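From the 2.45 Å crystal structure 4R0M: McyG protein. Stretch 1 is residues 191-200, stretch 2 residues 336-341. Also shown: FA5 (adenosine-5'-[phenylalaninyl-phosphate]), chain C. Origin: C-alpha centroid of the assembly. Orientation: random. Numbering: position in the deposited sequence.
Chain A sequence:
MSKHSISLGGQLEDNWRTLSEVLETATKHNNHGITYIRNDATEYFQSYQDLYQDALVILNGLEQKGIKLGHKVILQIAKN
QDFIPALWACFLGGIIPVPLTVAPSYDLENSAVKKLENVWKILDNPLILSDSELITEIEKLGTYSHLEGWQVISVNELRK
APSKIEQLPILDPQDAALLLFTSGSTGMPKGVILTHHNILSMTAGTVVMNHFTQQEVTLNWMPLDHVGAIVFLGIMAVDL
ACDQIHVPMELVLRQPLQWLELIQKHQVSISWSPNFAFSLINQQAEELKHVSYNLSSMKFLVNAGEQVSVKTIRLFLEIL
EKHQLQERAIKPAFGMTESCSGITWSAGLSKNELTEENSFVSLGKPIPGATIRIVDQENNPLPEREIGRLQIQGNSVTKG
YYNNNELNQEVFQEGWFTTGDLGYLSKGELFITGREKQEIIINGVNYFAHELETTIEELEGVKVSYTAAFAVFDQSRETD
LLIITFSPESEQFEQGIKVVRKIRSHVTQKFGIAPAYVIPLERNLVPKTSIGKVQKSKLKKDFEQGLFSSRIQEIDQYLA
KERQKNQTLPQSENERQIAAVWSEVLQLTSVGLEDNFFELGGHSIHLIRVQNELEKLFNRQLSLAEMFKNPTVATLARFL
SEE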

ATOM      1  N   GLY A 191       3.066  -9.606 -11.844  1.00 36.02           N
ATOM      2  CA  GLY A 191       1.613  -9.752 -11.775  1.00 33.76           C
ATOM      3  C   GLY A 191       1.129 -10.794 -10.787  1.00 32.06           C
ATOM      4  O   GLY A 191       1.152 -11.991 -11.075  1.00 31.55           O
ATOM      5  N   VAL A 192       0.675 -10.332  -9.625  1.00 30.50           N
ATOM      6  CA  VAL A 192       0.203 -11.227  -8.574  1.00 29.99           C
ATOM      7  C   VAL A 192      -1.202 -11.741  -8.886  1.00 29.51           C
ATOM      8  O   VAL A 192      -2.146 -10.959  -9.013  1.00 29.34           O
ATOM      9  N   ILE A 193      -1.323 -13.060  -9.027  1.00 28.94           N
ATOM     10  CA  ILE A 193      -2.612 -13.707  -9.252  1.00 28.72           C
ATOM     11  C   ILE A 193      -3.279 -13.992  -7.909  1.00 28.32           C
ATOM     12  O   ILE A 193      -2.696 -14.648  -7.043  1.00 28.33           O
ATOM     13  N   LEU A 194      -4.495 -13.485  -7.738  1.00 27.79           N
ATOM     14  CA  LEU A 194      -5.265 -13.736  -6.525  1.00 27.37           C
ATOM     15  C   LEU A 194      -6.608 -14.380  -6.844  1.00 27.41           C
ATOM     16  O   LEU A 194      -7.418 -13.836  -7.600  1.00 27.45           O
ATOM     17  N   THR A 195      -6.822 -15.558  -6.267  1.00 27.34           N
ATOM     18  CA  THR A 195      -8.065 -16.297  -6.437  1.00 27.48           C
ATOM     19  C   THR A 195      -9.096 -15.807  -5.425  1.00 27.77           C
ATOM     20  O   THR A 195      -8.749 -15.089  -4.479  1.00 27.87           O
ATOM     21  N   HIS A 196     -10.358 -16.188  -5.629  1.00 27.79           N
ATOM     22  CA  HIS A 196     -11.414 -15.954  -4.642  1.00 28.00           C
ATOM     23  C   HIS A 196     -11.014 -16.546  -3.324  1.00 28.25           C
ATOM     24  O   HIS A 196     -11.160 -15.915  -2.275  1.00 28.19           O
ATOM     25  N   HIS A 197     -10.497 -17.773  -3.379  1.00 29.04           N
ATOM     26  CA  HIS A 197     -10.087 -18.508  -2.189  1.00 29.61           C
ATOM     27  C   HIS A 197      -8.951 -17.842  -1.466  1.00 29.41           C
ATOM     28  O   HIS A 197      -8.925 -17.849  -0.238  1.00 29.53           O
ATOM     29  N   ASN A 198      -8.009 -17.261  -2.218  1.00 28.90           N
ATOM     30  CA  ASN A 198      -6.936 -16.444  -1.634  1.00 28.19           C
ATOM     31  C   ASN A 198      -7.502 -15.302  -0.798  1.00 27.66           C
ATOM     32  O   ASN A 198      -7.178 -15.161   0.380  1.00 27.50           O
ATOM     33  N   ILE A 199      -8.359 -14.501  -1.427  1.00 27.47           N
ATOM     34  CA  ILE A 199      -8.917 -13.292  -0.824  1.00 27.77           C
ATOM     35  C   ILE A 199      -9.803 -13.610   0.388  1.00 28.57           C
ATOM     36  O   ILE A 199      -9.630 -13.028   1.463  1.00 28.06           O
ATOM     37  N   LEU A 200     -10.729 -14.550   0.211  1.00 29.19           N
ATOM     38  CA  LEU A 200     -11.693 -14.887   1.258  1.00 30.18           C
ATOM     39  C   LEU A 200     -11.087 -15.671   2.417  1.00 30.86           C
ATOM     40  O   LEU A 200     -11.634 -15.677   3.520  1.00 30.92           O
HETATM   41  N   MSE A 336       1.256  -7.934   2.248  1.00 30.70           N
HETATM   42  CA  MSE A 336       1.763  -7.639   0.909  1.00 30.65           C
HETATM   43  C   MSE A 336       0.706  -7.995  -0.093  1.00 30.39           C
HETATM   44  O   MSE A 336      -0.296  -8.631   0.249  1.00 30.31           O
ATOM     45  N   THR A 337       0.919  -7.578  -1.339  1.00 30.03           N
ATOM     46  CA  THR A 337       0.024  -7.918  -2.442  1.00 29.93           C
ATOM     47  C   THR A 337      -0.101  -9.435  -2.590  1.00 30.06           C
ATOM     48  O   THR A 337      -1.187  -9.955  -2.856  1.00 30.22           O
ATOM     49  N   GLU A 338       1.015 -10.131  -2.387  1.00 30.25           N
ATOM     50  CA  GLU A 338       1.085 -11.584  -2.531  1.00 30.62           C
ATOM     51  C   GLU A 338       0.256 -12.355  -1.494  1.00 30.94           C
ATOM     52  O   GLU A 338      -0.020 -13.545  -1.677  1.00 31.05           O
ATOM     53  N   SER A 339      -0.143 -11.678  -0.418  1.00 30.71           N
ATOM     54  CA  SER A 339      -0.958 -12.297   0.630  1.00 30.90           C
ATOM     55  C   SER A 339      -2.279 -11.560   0.871  1.00 31.05           C
ATOM     56  O   SER A 339      -2.825 -11.609   1.974  1.00 31.32           O
ATOM     57  N   CYS A 340      -2.786 -10.887  -0.162  1.00 30.88           N
ATOM     58  CA  CYS A 340      -4.049 -10.136  -0.083  1.00 30.84           C
ATOM     59  C   CYS A 340      -3.981  -9.215   1.146  1.00 31.35           C
ATOM     60  O   CYS A 340      -4.831  -9.287   2.043  1.00 30.97           O
ATOM     61  N   SER A 341      -2.969  -8.346   1.156  1.00 31.31           N
ATOM     62  CA  SER A 341      -2.677  -7.433   2.275  1.00 31.60           C
ATOM     63  C   SER A 341      -2.357  -8.194   3.574  1.00 31.77           C
ATOM     64  O   SER A 341      -1.622  -9.185   3.540  1.00 32.24           O
TER

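The contact between the two stretches is small, burying 302 Å² with both sides summed, and no hydrogen bond crosses it. It rests on van der Waals packing, with C340, V192 and L194 covering the most surface.

C340 comes from the loop part of stretch 2. Its CA-to-CB bond points toward stretch 1, and chi1 is -46° (m). This sets the sulfur beside the end of the strand and the first part of the helix. C340 SG lies 3.7 Å from L194 CD2, an apolar side-chain contact. It also approaches the helix backbone, at 3.6 Å from N198 C and 3.7 Å from I199 N. The helix side chains add to this pocket: N198 CB is 3.8 Å from C340 SG, and I199 CG1 is 4.0 Å from C340 SG. I199 (chi1 m, chi2 t) directs its CA-to-CB bond sideways, and its covered area is small. The CA atoms of I199 and C340 are 5.8 Å apart, one of the two close points of the backbones.

V192 marks the other close point, where its CA lies 6.1 Å from the CA of E338. Its CA-to-CB bond points toward stretch 2, and chi1 is t. Both methyls meet T337. V192 CG1 is 3.7 Å from T337 O, and V192 CG2 is 3.8 Å from T337 CG2. V192 CG2 also lies 3.7 Å from E338 OE2. E338 starts away from stretch 1, but with chi1 m and chi2 p its chain folds so that the carboxylate comes back beside the valine. E338 OE2 has a hydrogen-bond partner elsewhere in the structure.

L194 also points toward stretch 2, two residues further along the strand, while the side chain of I193 between them is out of reach. Its rotamer is chi1 m, chi2 t. L194 CD2 touches T337 O at 3.7 Å as well as the cysteine sulfur, and so links the two ends of the contact. T337 O is not left to carbon alone: it accepts a backbone hydrogen bond from C340 N at 3.3 Å.

T195 and N198 pair with each other at the start of the helix. T195 (chi1 p) caps the helix: its OG1 accepts from N198 N at 2.9 Å. In return, N198 OD1 accepts from T195 N at 3.0 Å, with a nearly straight N-H...O angle of 177°. N198 has chi1 m. Its CB faces the cysteine while its amide turns back to the cap, and ND2 is bonded elsewhere in the structure.

T337 joins the contact to the ligand. With chi1 m, its methyl meets V192 while its hydroxyl donates to FA5 OP2, with OG1 to OP2 at 2.6 Å. T337 N donates to the same FA5 OP2 at 3.2 Å. S339 turns away from stretch 1, and its OG donates to S341 O at 2.8 Å. S341 OG donates to C340 O at 2.7 Å, and S341 CB lies 3.9 Å from FA5 CD2 in the phenyl ring.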

ATOM      1  CB  VAL A 192       0.232 -10.547  -7.188  1.00 29.84           C
ATOM      2  CG1 VAL A 192      -0.261 -11.505  -6.112  1.00 29.66           C
ATOM      3  CG2 VAL A 192       1.639 -10.058  -6.860  1.00 29.45           C
ATOM      4  CB  ILE A 193      -2.472 -15.020 -10.065  1.00 29.09           C
ATOM      5  CG1 ILE A 193      -1.917 -14.731 -11.466  1.00 29.11           C
ATOM      6  CG2 ILE A 193      -3.812 -15.742 -10.166  1.00 28.71           C
ATOM      7  CD1 ILE A 193      -1.438 -15.961 -12.216  1.00 28.82           C
ATOM      8  CB  LEU A 194      -5.456 -12.453  -5.709  1.00 26.84           C
ATOM      9  CG  LEU A 194      -4.204 -11.724  -5.198  1.00 26.67           C
ATOM     10  CD1 LEU A 194      -4.597 -10.441  -4.483  1.00 26.36           C
ATOM     11  CD2 LEU A 194      -3.366 -12.608  -4.285  1.00 26.39           C
ATOM     12  CB  THR A 195      -7.836 -17.811  -6.248  1.00 27.18           C
ATOM     13  OG1 THR A 195      -7.395 -18.063  -4.909  1.00 27.12           O
ATOM     14  CG2 THR A 195      -6.787 -18.323  -7.224  1.00 26.61           C
ATOM     15  CB  HIS A 196     -12.732 -16.592  -5.079  1.00 28.07           C
ATOM     16  CG  HIS A 196     -13.215 -16.146  -6.435  1.00 27.44           C
ATOM     17  ND1 HIS A 196     -14.102 -15.150  -6.595  1.00 27.44           N
ATOM     18  CD2 HIS A 196     -12.915 -16.615  -7.712  1.00 27.24           C
ATOM     19  CE1 HIS A 196     -14.355 -14.981  -7.906  1.00 27.27           C
ATOM     20  NE2 HIS A 196     -13.628 -15.878  -8.589  1.00 27.29           N
ATOM     21  CB  HIS A 197      -9.739 -19.953  -2.538  1.00 30.59           C
ATOM     22  CG  HIS A 197      -9.587 -20.849  -1.330  1.00 31.55           C
ATOM     23  ND1 HIS A 197     -10.618 -21.156  -0.520  1.00 31.97           N
ATOM     24  CD2 HIS A 197      -8.474 -21.510  -0.816  1.00 32.23           C
ATOM     25  CE1 HIS A 197     -10.189 -21.967   0.464  1.00 32.58           C
ATOM     26  NE2 HIS A 197      -8.876 -22.185   0.282  1.00 32.64           N
ATOM     27  CB  ASN A 198      -6.020 -15.851  -2.724  1.00 27.86           C
ATOM     28  CG  ASN A 198      -5.070 -16.872  -3.339  1.00 27.40           C
ATOM     29  OD1 ASN A 198      -4.746 -16.785  -4.527  1.00 27.19           O
ATOM     30  ND2 ASN A 198      -4.613 -17.832  -2.541  1.00 26.84           N
ATOM     31  CB  ILE A 199      -9.691 -12.457  -1.875  1.00 27.16           C
ATOM     32  CG1 ILE A 199      -8.733 -11.962  -2.966  1.00 27.10           C
ATOM     33  CG2 ILE A 199     -10.410 -11.281  -1.222  1.00 26.81           C
ATOM     34  CD1 ILE A 199      -9.403 -11.605  -4.278  1.00 26.94           C
ATOM     35  CB  LEU A 200     -12.922 -15.588   0.670  1.00 29.93           C
ATOM     36  CG  LEU A 200     -13.697 -14.694  -0.307  1.00 29.80           C
ATOM     37  CD1 LEU A 200     -14.836 -15.452  -0.967  1.00 30.12           C
ATOM     38  CD2 LEU A 200     -14.205 -13.428   0.374  1.00 29.51           C
HETATM   39  CB  MSE A 336       3.072  -8.384   0.627  1.00 31.01           C
HETATM   40  CG  MSE A 336       2.983  -9.903   0.746  1.00 31.50           C
HETATM   41 SE   MSE A 336       4.772 -10.641   1.122  1.00 32.69          SE
HETATM   42  CE  MSE A 336       5.752  -9.912  -0.427  1.00 31.88           C
ATOM     43  CB  THR A 337       0.514  -7.287  -3.763  1.00 29.51           C
ATOM     44  OG1 THR A 337       0.678  -5.874  -3.580  1.00 29.77           O
ATOM     45  CG2 THR A 337      -0.476  -7.529  -4.889  1.00 28.69           C
ATOM     46  CB  GLU A 338       2.547 -12.049  -2.509  1.00 30.55           C
ATOM     47  CG  GLU A 338       3.316 -11.772  -3.799  1.00 30.72           C
ATOM     48  CD  GLU A 338       3.926 -10.378  -3.869  1.00 30.84           C
ATOM     49  OE1 GLU A 338       3.607  -9.520  -3.018  1.00 30.62           O
ATOM     50  OE2 GLU A 338       4.739 -10.140  -4.786  1.00 31.45           O
ATOM     51  CB  SER A 339      -0.162 -12.413   1.939  1.00 30.64           C
ATOM     52  OG  SER A 339       0.040 -11.141   2.540  1.00 30.44           O
ATOM     53  CB  CYS A 340      -5.245 -11.092   0.029  1.00 30.51           C
ATOM     54  SG  CYS A 340      -5.224 -12.487  -1.121  1.00 29.79           S
ATOM     55  CB  SER A 341      -3.756  -6.345   2.456  1.00 31.65           C
ATOM     56  OG  SER A 341      -4.914  -6.841   3.102  1.00 32.42           O
TER
HETATM   57  C   FA5 C 701       1.790  -3.350   0.620  0.60 33.90           C
HETATM   58  O   FA5 C 701       2.418  -2.311   0.784  0.60 34.65           O
HETATM   59  CA  FA5 C 701       1.104  -4.010   1.789  1.00 34.42           C
HETATM   60  N   FA5 C 701       2.118  -4.095   2.812  1.00 36.01           N
HETATM   61  CB  FA5 C 701      -0.071  -3.178   2.324  1.00 35.54           C
HETATM   62  CG  FA5 C 701      -0.789  -3.633   3.601  1.00 35.30           C
HETATM   63  CD1 FA5 C 701      -0.260  -4.552   4.509  1.00 35.37           C
HETATM   64  CD2 FA5 C 701      -2.047  -3.088   3.888  1.00 35.43           C
HETATM   65  CE1 FA5 C 701      -0.971  -4.919   5.659  1.00 35.06           C
HETATM   66  CE2 FA5 C 701      -2.764  -3.441   5.037  1.00 34.98           C
HETATM   67  CZ  FA5 C 701      -2.222  -4.365   5.929  1.00 35.11           C
HETATM   68  P   FA5 C 701       3.058  -4.067  -1.676  1.00 31.13           P
HETATM   69  OP1 FA5 C 701       3.171  -2.820  -2.511  1.00 32.33           O
HETATM   70  OP2 FA5 C 701       2.989  -5.403  -2.372  1.00 31.12           O
HETATM   71  OP3 FA5 C 701       1.753  -3.936  -0.719  0.60 32.75           O
HETATM   72  O5' FA5 C 701       4.335  -4.069  -0.692  1.00 31.02           O
HETATM   73  C5' FA5 C 701       4.611  -5.137   0.211  1.00 30.16           C
HETATM   74  C4' FA5 C 701       5.923  -4.833   0.917  1.00 29.90           C
HETATM   75  O4' FA5 C 701       5.826  -3.680   1.763  1.00 29.53           O
HETATM   76  C3' FA5 C 701       6.369  -5.948   1.841  1.00 29.97           C
HETATM   77  O3' FA5 C 701       7.028  -6.998   1.136  1.00 30.72           O
HETATM   78  C2' FA5 C 701       7.304  -5.220   2.779  1.00 30.42           C
HETATM   79  O2' FA5 C 701       8.605  -5.093   2.194  1.00 30.32           O
HETATM   80  C1' FA5 C 701       6.692  -3.839   2.891  1.00 30.19           C
HETATM   81  N9  FA5 C 701       5.920  -3.762   4.158  1.00 31.15           N
HETATM   82  C8  FA5 C 701       4.581  -3.853   4.269  1.00 31.08           C
HETATM   83  N7  FA5 C 701       4.179  -3.742   5.559  1.00 31.43           N
HETATM   84  C5  FA5 C 701       5.283  -3.583   6.310  1.00 31.59           C
HETATM   85  C6  FA5 C 701       5.584  -3.407   7.753  1.00 31.76           C
HETATM   86  N6  FA5 C 701       4.596  -3.380   8.677  1.00 32.13           N
HETATM   87  N1  FA5 C 701       6.881  -3.276   8.121  1.00 31.88           N
HETATM   88  C2  FA5 C 701       7.880  -3.306   7.215  1.00 31.82           C
HETATM   89  N3  FA5 C 701       7.681  -3.456   5.892  1.00 31.55           N
HETATM   90  C4  FA5 C 701       6.429  -3.600   5.384  1.00 31.51           C